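Local coordinates for protein beta-L-arabinobiosidase (PDB 5MQR) that probably hydrolyses glycosidic bonds in plant pectin as a gut bacterial glycosidase, with arabinobiosidase and possibly sialidase activity, at residues D457-E462 against F569-M574; L487-L492 against E565-R570; V49-I54 against N430-S435; A479-K484 against A600-A605. All blocks are in the same frame, centred on the assembly; numbering follows the deposited sequence.

Contact 1. Residues D457-E462 against F569-M574. With CA (calcium ion), chain J.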
# COMPACT_ATOMS: atom_id res chain seq x y z
N ASP A 457 3.41 -26.93 -21.77
CA ASP A 457 3.17 -25.89 -20.77
C ASP A 457 2.93 -26.55 -19.42
O ASP A 457 2.95 -27.78 -19.32
CB ASP A 457 1.97 -24.98 -21.20
CG ASP A 457 2.21 -23.49 -20.88
OD1 ASP A 457 2.94 -23.20 -19.90
OD2 ASP A 457 1.67 -22.63 -21.61
N TYR A 458 2.72 -25.73 -18.39
CA TYR A 458 2.51 -26.21 -17.04
C TYR A 458 1.57 -25.29 -16.30
O TYR A 458 1.32 -24.16 -16.75
CB TYR A 458 3.85 -26.31 -16.30
CG TYR A 458 4.80 -25.17 -16.55
CD1 TYR A 458 4.55 -23.86 -16.06
CD2 TYR A 458 5.98 -25.39 -17.25
CE1 TYR A 458 5.45 -22.82 -16.30
CE2 TYR A 458 6.89 -24.37 -17.47
CZ TYR A 458 6.63 -23.10 -17.00
OH TYR A 458 7.57 -22.13 -17.25
N ALA A 459 1.06 -25.79 -15.17
CA ALA A 459 0.27 -25.00 -14.22
C ALA A 459 1.25 -24.32 -13.30
O ALA A 459 2.29 -24.87 -12.99
CB ALA A 459 -0.68 -25.88 -13.42
N LYS A 460 0.93 -23.11 -12.86
CA LYS A 460 1.80 -22.39 -11.97
C LYS A 460 1.02 -21.42 -11.11
O LYS A 460 0.20 -20.65 -11.64
CB LYS A 460 2.87 -21.66 -12.77
CG LYS A 460 3.97 -21.12 -11.90
CD LYS A 460 4.71 -20.01 -12.59
CE LYS A 460 3.95 -18.72 -12.44
NZ LYS A 460 4.32 -17.74 -13.49
N VAL A 461 1.28 -21.46 -9.80
CA VAL A 461 0.77 -20.49 -8.82
C VAL A 461 1.96 -19.86 -8.07
O VAL A 461 2.97 -20.54 -7.85
CB VAL A 461 -0.28 -21.12 -7.87
CG1 VAL A 461 -1.44 -21.71 -8.66
CG2 VAL A 461 0.30 -22.21 -7.00
N GLU A 462 1.87 -18.56 -7.75
CA GLU A 462 2.88 -17.82 -7.00
C GLU A 462 2.16 -17.11 -5.85
O GLU A 462 1.17 -16.42 -6.07
CB GLU A 462 3.61 -16.72 -7.80
CG GLU A 462 4.09 -17.03 -9.20
CD GLU A 462 5.26 -16.15 -9.71
OE1 GLU A 462 5.58 -15.10 -9.12
OE2 GLU A 462 5.92 -16.55 -10.72
N PHE A 569 4.86 -22.48 -7.23
CA PHE A 569 4.58 -23.90 -7.40
C PHE A 569 4.30 -24.07 -8.89
O PHE A 569 3.37 -23.44 -9.44
CB PHE A 569 3.37 -24.34 -6.55
CG PHE A 569 3.50 -24.07 -5.06
CD1 PHE A 569 3.33 -22.80 -4.55
CD2 PHE A 569 3.71 -25.11 -4.17
CE1 PHE A 569 3.43 -22.55 -3.19
CE2 PHE A 569 3.80 -24.88 -2.81
CZ PHE A 569 3.65 -23.60 -2.31
N ARG A 570 5.12 -24.90 -9.57
CA ARG A 570 5.08 -25.02 -11.03
C ARG A 570 5.16 -26.49 -11.44
O ARG A 570 6.07 -27.21 -10.99
CB ARG A 570 6.27 -24.26 -11.62
CG ARG A 570 6.31 -24.22 -13.13
CD ARG A 570 7.59 -23.60 -13.68
NE ARG A 570 8.75 -23.92 -12.87
CZ ARG A 570 9.41 -23.08 -12.07
NH1 ARG A 570 9.06 -21.81 -11.98
NH2 ARG A 570 10.43 -23.53 -11.35
N THR A 571 4.28 -26.94 -12.33
CA THR A 571 4.23 -28.38 -12.68
C THR A 571 5.17 -28.73 -13.85
O THR A 571 4.84 -29.54 -14.69
CB THR A 571 2.79 -28.85 -13.02
OG1 THR A 571 2.37 -28.24 -14.24
CG2 THR A 571 1.83 -28.48 -11.88
N GLY A 572 6.34 -28.11 -13.89
CA GLY A 572 7.28 -28.26 -15.00
C GLY A 572 8.57 -27.49 -14.77
O GLY A 572 8.68 -26.69 -13.85
N GLU A 573 9.54 -27.73 -15.64
CA GLU A 573 10.79 -27.00 -15.62
C GLU A 573 10.62 -25.81 -16.52
O GLU A 573 9.94 -25.90 -17.55
CB GLU A 573 11.93 -27.88 -16.15
CG GLU A 573 12.08 -29.18 -15.39
CD GLU A 573 13.18 -30.07 -15.91
OE1 GLU A 573 12.84 -31.04 -16.63
OE2 GLU A 573 14.36 -29.81 -15.60
N MSE A 574 11.26 -24.70 -16.17
CA MSE A 574 11.32 -23.53 -17.05
C MSE A 574 12.09 -23.85 -18.28
O MSE A 574 13.06 -24.59 -18.23
CB MSE A 574 11.97 -22.32 -16.40
CG MSE A 574 10.88 -21.54 -15.67
SE MSE A 574 11.59 -20.34 -14.28
CE MSE A 574 13.12 -21.34 -13.49
CA CA J . 3.41 -30.05 -18.79
O HOH W 1 5.33 -29.70 -17.35
O HOH W 2 5.34 -29.71 -20.28
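Tyr458 lies along Arg570 where two antiparallel strands of the sialidase-like, carbohydrate-binding-module-type β-domain run out toward a calcium site. Val461 and Phe569 form the hydrogen-bonded pair between these strands, Phe569 N reaching Val461 O at 2.8 Å with an N-H...O angle of 175°; Lys460 and Arg570 follow as the non-hydrogen-bonded pair. Beyond them Thr571 replaces a backbone acceptor by its side chain: OG1 takes the amide of Ala459 (N to OG1 2.9 Å), while Thr571 N returns a bond to Ala459 O. Asp452 also bonds to OG1.

With chi1 at 41°, Tyr458 CG sits between its own N and carbonyl carbon, which turns the ring over the Arg570 chain. Arg570 CD stands 3.6 Å from the Tyr458 ring centroid, 21° off the normal, a CH-pi contact over one face. The phenol oxygen bonds to Glu354. Replacing this tyrosine by alanine would probably uncover the Arg570 methylenes and leave Glu354 without its hydroxyl partner.

Asp452, Asp454 and Glu597 share the calcium ion with Asp457 O, 2.4 Å from the metal, and a metal-bound water donates to Thr571 O at 2.7 Å.

Contact 2. Residues L487-L492 against E565-R570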
# COMPACT_ATOMS: atom_id res chain seq x y z
N LEU A 487 6.81 -31.46 -9.98
CA LEU A 487 6.41 -30.22 -9.31
C LEU A 487 7.66 -29.54 -8.78
O LEU A 487 8.39 -30.13 -7.99
CB LEU A 487 5.45 -30.49 -8.16
CG LEU A 487 4.95 -29.24 -7.44
CD1 LEU A 487 4.01 -28.41 -8.32
CD2 LEU A 487 4.25 -29.66 -6.17
N GLN A 488 7.91 -28.31 -9.22
CA GLN A 488 9.00 -27.51 -8.65
C GLN A 488 8.44 -26.45 -7.72
O GLN A 488 7.47 -25.80 -8.06
CB GLN A 488 9.80 -26.84 -9.75
CG GLN A 488 10.45 -27.85 -10.67
CD GLN A 488 11.51 -27.22 -11.53
OE1 GLN A 488 11.40 -26.05 -11.92
NE2 GLN A 488 12.57 -27.99 -11.81
N ILE A 489 9.08 -26.31 -6.55
CA ILE A 489 8.72 -25.30 -5.56
C ILE A 489 9.94 -24.38 -5.35
O ILE A 489 10.98 -24.81 -4.84
CB ILE A 489 8.27 -25.94 -4.23
CG1 ILE A 489 7.09 -26.87 -4.45
CG2 ILE A 489 7.83 -24.86 -3.24
CD1 ILE A 489 6.74 -27.70 -3.24
N ASP A 490 9.80 -23.12 -5.75
CA ASP A 490 10.90 -22.16 -5.79
C ASP A 490 10.65 -21.02 -4.80
O ASP A 490 9.53 -20.57 -4.65
CB ASP A 490 11.05 -21.55 -7.20
CG ASP A 490 11.66 -22.51 -8.22
OD1 ASP A 490 11.87 -23.71 -7.90
OD2 ASP A 490 11.90 -22.04 -9.37
N PHE A 491 11.72 -20.54 -4.17
CA PHE A 491 11.66 -19.38 -3.29
C PHE A 491 12.42 -18.26 -3.98
O PHE A 491 13.61 -18.39 -4.20
CB PHE A 491 12.26 -19.74 -1.95
CG PHE A 491 11.60 -20.93 -1.31
CD1 PHE A 491 12.01 -22.22 -1.63
CD2 PHE A 491 10.53 -20.76 -0.44
CE1 PHE A 491 11.38 -23.32 -1.06
CE2 PHE A 491 9.91 -21.85 0.13
CZ PHE A 491 10.33 -23.13 -0.18
N LEU A 492 11.72 -17.19 -4.34
CA LEU A 492 12.25 -16.17 -5.24
C LEU A 492 12.40 -14.79 -4.60
O LEU A 492 11.58 -14.38 -3.80
CB LEU A 492 11.35 -15.95 -6.45
CG LEU A 492 10.98 -17.04 -7.43
CD1 LEU A 492 10.30 -16.40 -8.64
CD2 LEU A 492 12.20 -17.81 -7.88
N GLU A 565 10.59 -12.95 -1.48
CA GLU A 565 9.26 -12.34 -1.59
C GLU A 565 8.17 -13.23 -2.22
O GLU A 565 7.01 -12.82 -2.25
CB GLU A 565 9.34 -11.03 -2.37
CG GLU A 565 9.97 -11.15 -3.75
CD GLU A 565 9.40 -10.16 -4.74
OE1 GLU A 565 9.31 -8.97 -4.37
OE2 GLU A 565 9.08 -10.57 -5.89
N ARG A 566 8.55 -14.39 -2.77
CA ARG A 566 7.61 -15.26 -3.48
C ARG A 566 7.91 -16.72 -3.29
O ARG A 566 9.07 -17.12 -3.31
CB ARG A 566 7.66 -15.00 -4.97
CG ARG A 566 6.81 -13.85 -5.39
CD ARG A 566 6.99 -13.65 -6.87
NE ARG A 566 8.25 -13.00 -7.19
CZ ARG A 566 8.80 -12.96 -8.40
NH1 ARG A 566 8.24 -13.58 -9.44
NH2 ARG A 566 9.93 -12.29 -8.56
N ILE A 567 6.83 -17.50 -3.17
CA ILE A 567 6.88 -18.94 -3.27
C ILE A 567 6.08 -19.32 -4.53
O ILE A 567 4.97 -18.86 -4.71
CB ILE A 567 6.32 -19.66 -2.01
CG1 ILE A 567 7.05 -19.17 -0.75
CG2 ILE A 567 6.52 -21.16 -2.09
CD1 ILE A 567 6.30 -18.08 -0.05
N VAL A 568 6.69 -20.15 -5.38
CA VAL A 568 6.19 -20.52 -6.70
C VAL A 568 6.01 -22.03 -6.73
O VAL A 568 6.91 -22.78 -6.31
CB VAL A 568 7.18 -20.10 -7.83
CG1 VAL A 568 6.75 -20.62 -9.20
CG2 VAL A 568 7.32 -18.58 -7.88
N PHE A 569 4.86 -22.48 -7.23
CA PHE A 569 4.58 -23.90 -7.40
C PHE A 569 4.30 -24.07 -8.89
O PHE A 569 3.37 -23.44 -9.44
CB PHE A 569 3.37 -24.34 -6.55
CG PHE A 569 3.50 -24.07 -5.06
CD1 PHE A 569 3.33 -22.80 -4.55
CD2 PHE A 569 3.71 -25.11 -4.17
CE1 PHE A 569 3.43 -22.55 -3.19
CE2 PHE A 569 3.80 -24.88 -2.81
CZ PHE A 569 3.65 -23.60 -2.31
N ARG A 570 5.12 -24.90 -9.57
CA ARG A 570 5.08 -25.02 -11.03
C ARG A 570 5.16 -26.49 -11.44
O ARG A 570 6.07 -27.21 -10.99
CB ARG A 570 6.27 -24.26 -11.62
CG ARG A 570 6.31 -24.22 -13.13
CD ARG A 570 7.59 -23.60 -13.68
NE ARG A 570 8.75 -23.92 -12.87
CZ ARG A 570 9.41 -23.08 -12.07
NH1 ARG A 570 9.06 -21.81 -11.98
NH2 ARG A 570 10.43 -23.53 -11.35
O HOH W 3 10.54 -19.80 -10.43
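Ile489 packs on Phe569 and Phe491 on Ile567 along one face of two antiparallel strands in the sialidase-like, carbohydrate-binding-module-type domain; the strand axes approach to 4.7 Å with their directions 167° apart. This is the dense, apolar face. Ile489 CG1 lies 3.8 Å from Phe569 CD2, with its CG2 over the ring, and Phe491 CD2 meets Ile567 CG1 at 3.8 Å. Phe475 and Val473 of strand 470-479 press on the same side chains, so this face belongs to the interior between sheets.

The other face is mixed and, though buried, admits water at its polar end, where Gln488, Asp490 and Arg570 gather. Arg570 NH2 spends its two hydrogens on Gln488 OE1 (2.8 Å, 165°) and Asp490 OD2 (2.9 Å), both near the guanidinium plane. The carboxylate is met from above its own plane, 53° out of it, and a water links Asp490 OD2 to Arg570 NH1. Arg501 takes the other carboxylate oxygen. A methionine in place of Arg570 would probably leave Gln488 OE1 without this donor and Asp490 with one counter-charge fewer. Farther along, Leu492 packs on Val568, and its CD1 lies over a face of the Arg566 guanidinium, 3.6 Å from NH1.

At that end the pairing is irregular: Glu565 N and Arg566 N both donate to Leu492 O, the longer bond being 3.2 Å from Arg566 N, which makes a classic beta bulge. The strands thus have an apolar face and, on the other, a cluster of paired charges beside Val568 and Leu492, where an aspartate held between two arginines is likely to stay ionised.

Contact 3. Residues V49-I54 against N430-S435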
# COMPACT_ATOMS: atom_id res chain seq x y z
N VAL A 49 0.45 -8.00 -7.31
CA VAL A 49 -0.30 -9.00 -6.52
C VAL A 49 -1.55 -9.45 -7.28
O VAL A 49 -2.32 -8.63 -7.81
CB VAL A 49 -0.75 -8.45 -5.14
CG1 VAL A 49 -1.68 -9.42 -4.43
CG2 VAL A 49 0.46 -8.13 -4.26
N GLY A 50 -1.74 -10.77 -7.33
CA GLY A 50 -3.02 -11.33 -7.69
C GLY A 50 -3.35 -11.41 -9.16
O GLY A 50 -4.51 -11.54 -9.49
N VAL A 51 -2.35 -11.35 -10.04
CA VAL A 51 -2.59 -11.41 -11.47
C VAL A 51 -2.97 -12.84 -11.84
O VAL A 51 -2.24 -13.79 -11.50
CB VAL A 51 -1.38 -11.00 -12.33
CG1 VAL A 51 -1.75 -11.00 -13.81
CG2 VAL A 51 -0.92 -9.60 -11.96
N HIS A 52 -4.09 -13.00 -12.51
CA HIS A 52 -4.47 -14.31 -13.06
C HIS A 52 -4.33 -14.30 -14.59
O HIS A 52 -5.01 -13.53 -15.28
CB HIS A 52 -5.89 -14.69 -12.67
CG HIS A 52 -6.09 -14.79 -11.19
ND1 HIS A 52 -7.34 -14.87 -10.63
CD2 HIS A 52 -5.21 -14.78 -10.17
CE1 HIS A 52 -7.22 -14.95 -9.32
NE2 HIS A 52 -5.94 -14.90 -9.01
N ASN A 53 -3.44 -15.15 -15.09
CA ASN A 53 -3.28 -15.34 -16.52
C ASN A 53 -4.14 -16.55 -16.87
O ASN A 53 -3.87 -17.64 -16.36
CB ASN A 53 -1.82 -15.64 -16.90
CG ASN A 53 -0.83 -14.72 -16.24
OD1 ASN A 53 0.14 -15.18 -15.64
ND2 ASN A 53 -1.03 -13.42 -16.38
N ILE A 54 -5.13 -16.34 -17.74
CA ILE A 54 -6.10 -17.36 -18.12
C ILE A 54 -6.06 -17.58 -19.63
O ILE A 54 -6.34 -16.66 -20.41
CB ILE A 54 -7.54 -16.95 -17.73
CG1 ILE A 54 -7.63 -16.61 -16.24
CG2 ILE A 54 -8.53 -18.06 -18.07
CD1 ILE A 54 -7.26 -17.75 -15.29
N ASN A 430 -5.05 -12.93 -3.43
CA ASN A 430 -3.66 -12.89 -3.01
C ASN A 430 -2.74 -13.89 -3.75
O ASN A 430 -1.56 -14.00 -3.40
CB ASN A 430 -3.57 -13.18 -1.52
CG ASN A 430 -4.20 -12.11 -0.69
OD1 ASN A 430 -3.90 -10.91 -0.83
ND2 ASN A 430 -5.07 -12.51 0.21
N TRP A 431 -3.28 -14.61 -4.75
CA TRP A 431 -2.49 -15.59 -5.50
C TRP A 431 -2.34 -15.17 -6.94
O TRP A 431 -3.28 -14.69 -7.53
CB TRP A 431 -3.12 -16.96 -5.41
CG TRP A 431 -2.82 -17.62 -4.12
CD1 TRP A 431 -3.47 -17.44 -2.94
CD2 TRP A 431 -1.78 -18.56 -3.86
NE1 TRP A 431 -2.92 -18.22 -1.96
CE2 TRP A 431 -1.87 -18.92 -2.50
CE3 TRP A 431 -0.78 -19.15 -4.66
CZ2 TRP A 431 -1.00 -19.84 -1.90
CZ3 TRP A 431 0.07 -20.07 -4.09
CH2 TRP A 431 -0.03 -20.41 -2.71
N ASN A 432 -1.13 -15.30 -7.45
CA ASN A 432 -0.85 -15.15 -8.88
C ASN A 432 -1.01 -16.51 -9.53
O ASN A 432 -0.51 -17.50 -9.00
CB ASN A 432 0.53 -14.57 -9.07
CG ASN A 432 0.61 -13.14 -8.58
OD1 ASN A 432 0.25 -12.84 -7.43
ND2 ASN A 432 0.99 -12.23 -9.45
N ILE A 433 -1.76 -16.57 -10.61
CA ILE A 433 -2.19 -17.81 -11.20
C ILE A 433 -1.92 -17.76 -12.71
O ILE A 433 -2.25 -16.79 -13.39
CB ILE A 433 -3.69 -18.06 -10.89
CG1 ILE A 433 -3.88 -18.35 -9.40
CG2 ILE A 433 -4.23 -19.24 -11.68
CD1 ILE A 433 -5.33 -18.44 -9.01
N TYR A 434 -1.31 -18.84 -13.21
CA TYR A 434 -1.03 -19.07 -14.61
C TYR A 434 -1.73 -20.37 -14.96
O TYR A 434 -1.35 -21.42 -14.45
CB TYR A 434 0.49 -19.20 -14.79
CG TYR A 434 0.91 -19.50 -16.21
CD1 TYR A 434 0.87 -18.50 -17.19
CD2 TYR A 434 1.34 -20.76 -16.57
CE1 TYR A 434 1.26 -18.77 -18.50
CE2 TYR A 434 1.73 -21.03 -17.86
CZ TYR A 434 1.68 -20.04 -18.83
OH TYR A 434 2.04 -20.33 -20.13
N SER A 435 -2.76 -20.30 -15.81
CA SER A 435 -3.70 -21.40 -16.00
C SER A 435 -3.98 -21.68 -17.50
O SER A 435 -4.95 -21.16 -18.07
CB SER A 435 -4.98 -21.15 -15.21
OG SER A 435 -5.78 -22.30 -15.20
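Segments 49-54 and 430-435 pair in parallel, strands 52-54 and 431-435 running 12° apart with axes 4.7 Å from each other at closest approach. The backbone bonds pass from one strand to the other in turn: Ile433 N to Val51 O, Asn53 N to Ile433 O (2.6 Å), then Ser435 N to Asn53 O. Before the regular strand begins, Gly50, with a positive phi, offers its amide to a side chain instead. Asn432 OD1 accepts it at 2.9 Å from Gly50 N, the donor standing 49° out of the carbonyl plane, and Asn432 ND2 bonds to Val48 O, so both ends of this amide are used.

On the face of His52 and Ile433, Ile433 CD1 lies over one face of the imidazole, 3.9 Å from the ring centroid and 23° off its normal. The ring's edge meets Trp431 O, where His52 NE2 makes a weak bond of 3.1 Å; NE2 also bonds to Leu428 O, while ND1 is bonded to Tyr114. On the other face, Asn53 OD1 comes to the ring edge of Tyr434, 3.7 Å from CD1. Asn53 ND2 turns to Ser401 and Val351 O, and the Tyr434 hydroxyl to Asp457.

Continuous sheet therefore joins the propeller family region to the sialidase-like one, and the amide, imidazole and hydroxyl groups buried in the join each have a hydrogen-bonding partner: Val48 and Ser401 for the amides, Tyr114 for the imidazole, Asp457 for the phenol.

Contact 4. Residues A479-K484 against A600-A605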
# COMPACT_ATOMS: atom_id res chain seq x y z
N ALA A 479 0.27 -35.32 -3.89
CA ALA A 479 0.47 -35.58 -5.32
C ALA A 479 -0.45 -36.71 -5.76
O ALA A 479 -0.55 -37.74 -5.10
CB ALA A 479 1.92 -35.97 -5.57
N GLY A 480 -1.10 -36.56 -6.92
CA GLY A 480 -1.97 -37.61 -7.45
C GLY A 480 -1.27 -38.82 -8.08
O GLY A 480 -1.93 -39.70 -8.62
N GLN A 481 0.07 -38.84 -8.03
CA GLN A 481 0.89 -39.86 -8.67
C GLN A 481 2.31 -39.66 -8.17
O GLN A 481 2.63 -38.59 -7.64
CB GLN A 481 0.85 -39.72 -10.20
CG GLN A 481 1.48 -38.43 -10.76
CD GLN A 481 0.77 -37.17 -10.30
OE1 GLN A 481 -0.43 -37.02 -10.52
NE2 GLN A 481 1.50 -36.27 -9.67
N ASN A 482 3.16 -40.68 -8.32
CA ASN A 482 4.60 -40.56 -8.05
C ASN A 482 5.51 -41.22 -9.11
O ASN A 482 6.71 -41.44 -8.88
CB ASN A 482 4.89 -41.13 -6.64
CG ASN A 482 4.84 -42.66 -6.59
OD1 ASN A 482 4.35 -43.32 -7.51
ND2 ASN A 482 5.33 -43.21 -5.49
N ASP A 483 4.97 -41.52 -10.29
CA ASP A 483 5.73 -42.18 -11.34
C ASP A 483 5.76 -41.37 -12.64
O ASP A 483 6.22 -41.85 -13.65
CB ASP A 483 5.16 -43.58 -11.58
CG ASP A 483 3.70 -43.57 -12.03
OD1 ASP A 483 3.07 -42.50 -12.09
OD2 ASP A 483 3.17 -44.66 -12.29
N LYS A 484 5.26 -40.13 -12.59
CA LYS A 484 5.22 -39.23 -13.75
C LYS A 484 5.05 -37.78 -13.26
O LYS A 484 4.67 -37.54 -12.11
CB LYS A 484 4.07 -39.60 -14.68
CG LYS A 484 2.69 -39.44 -14.07
CD LYS A 484 1.58 -39.77 -15.05
CE LYS A 484 1.35 -41.27 -15.21
NZ LYS A 484 0.73 -41.86 -14.00
N ALA A 600 -0.84 -35.22 -14.71
CA ALA A 600 -0.22 -35.10 -13.40
C ALA A 600 -1.01 -34.07 -12.61
O ALA A 600 -1.37 -33.01 -13.16
CB ALA A 600 1.23 -34.65 -13.51
N GLU A 601 -1.30 -34.40 -11.35
CA GLU A 601 -2.01 -33.52 -10.43
C GLU A 601 -1.18 -33.28 -9.18
O GLU A 601 -0.53 -34.19 -8.67
CB GLU A 601 -3.34 -34.14 -9.97
CG GLU A 601 -4.24 -34.69 -11.07
CD GLU A 601 -5.66 -34.91 -10.59
OE1 GLU A 601 -5.87 -35.63 -9.59
OE2 GLU A 601 -6.58 -34.35 -11.22
N TYR A 602 -1.26 -32.06 -8.65
CA TYR A 602 -0.73 -31.71 -7.32
C TYR A 602 -1.73 -30.84 -6.59
O TYR A 602 -2.45 -30.06 -7.20
CB TYR A 602 0.60 -30.98 -7.45
CG TYR A 602 1.60 -31.76 -8.26
CD1 TYR A 602 2.37 -32.76 -7.67
CD2 TYR A 602 1.72 -31.55 -9.64
CE1 TYR A 602 3.27 -33.51 -8.43
CE2 TYR A 602 2.60 -32.31 -10.40
CZ TYR A 602 3.38 -33.27 -9.79
OH TYR A 602 4.26 -34.00 -10.54
N ARG A 603 -1.76 -30.98 -5.28
CA ARG A 603 -2.66 -30.21 -4.45
C ARG A 603 -1.92 -29.56 -3.26
O ARG A 603 -1.08 -30.21 -2.63
CB ARG A 603 -3.74 -31.11 -3.92
CG ARG A 603 -4.71 -31.59 -4.97
CD ARG A 603 -5.61 -32.62 -4.34
NE ARG A 603 -6.65 -33.06 -5.25
CZ ARG A 603 -6.49 -33.90 -6.26
NH1 ARG A 603 -5.30 -34.40 -6.56
NH2 ARG A 603 -7.53 -34.24 -6.99
N ILE A 604 -2.23 -28.30 -2.96
CA ILE A 604 -1.71 -27.67 -1.75
C ILE A 604 -2.85 -27.08 -0.92
O ILE A 604 -3.91 -26.76 -1.44
CB ILE A 604 -0.60 -26.62 -2.03
CG1 ILE A 604 -1.10 -25.51 -2.95
CG2 ILE A 604 0.60 -27.31 -2.67
CD1 ILE A 604 -0.11 -24.37 -3.15
N ALA A 605 -2.60 -26.99 0.38
CA ALA A 605 -3.55 -26.46 1.33
C ALA A 605 -2.85 -25.80 2.52
O ALA A 605 -1.72 -26.15 2.85
CB ALA A 605 -4.46 -27.58 1.83
O HOH W 4 4.38 -36.44 -9.50
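The Gln481 and Tyr602 side chains cross at about a right angle, with amide and ring planes 73° apart and Gln481 NE2 3.5 Å from Tyr602 CE1. This approach is oblique to the ring, as is that of Ala479, whose CB lies 3.9 Å from Tyr602 CD1. What the amide grips is the backbone of Glu601. Glu601 N reaches Gln481 OE1 from above its carbonyl plane, at 2.9 Å and almost straight at 176°; NE2 donates to Glu601 O at 3.1 Å, and that oxygen lies in the amide plane. One side chain thereby takes both the N-H and the C=O of a single residue, as a neighbouring strand would. Two bends bring it there, chi1 of 66° placing CG between the backbone N and carbonyl carbon and chi2 folding the amide back.

Glu601 O has a second donor, Gly480 N, in a nearly straight bond. The two donors reach the oxygen from opposite faces of its carbonyl plane. NE2 spends its remaining hydrogen on a water, which also donates to Lys484 O and lies 2.7 Å from Tyr602 OH, closing a bridge between loop and ring.

Toward the solvent side the interactions are looser: Lys484 pairs with Asp483 within the loop, and the carboxylate of Glu601 has a weak salt bridge to Arg603 besides its bond to Gln451. Ala479 and Tyr602 form the last, non-hydrogen-bonded antiparallel pair of strands 470-479 and 600-610; past it the glutamine amide extends strand-like pairing, at the end of strand 470-479, where the antiparallel pairing with 600-610 gives way to a loop.

In the fold
Contacts 1, 2 and 3 lie in one mixed sheet, in the strand order 52-57, 431-435, 460-468, 564-570, 487-492; strand 564-570 serves both contact 1 and contact 2, which share Phe569 and Arg570. Contact 4 belongs to another sheet and is the most exposed; Ile604 of its strand nevertheless reaches Phe569 and Trp431, so the two sheets meet through apolar side chains. Contact 2 is wholly buried, and contact 3, likewise buried, alone pairs strands in parallel and bridges two family regions. Contact 1 runs from sheet to calcium, Asp457 also bonding to Tyr434 of contact 3. In contact 4 a side-chain amide and water supplement the last backbone pairing.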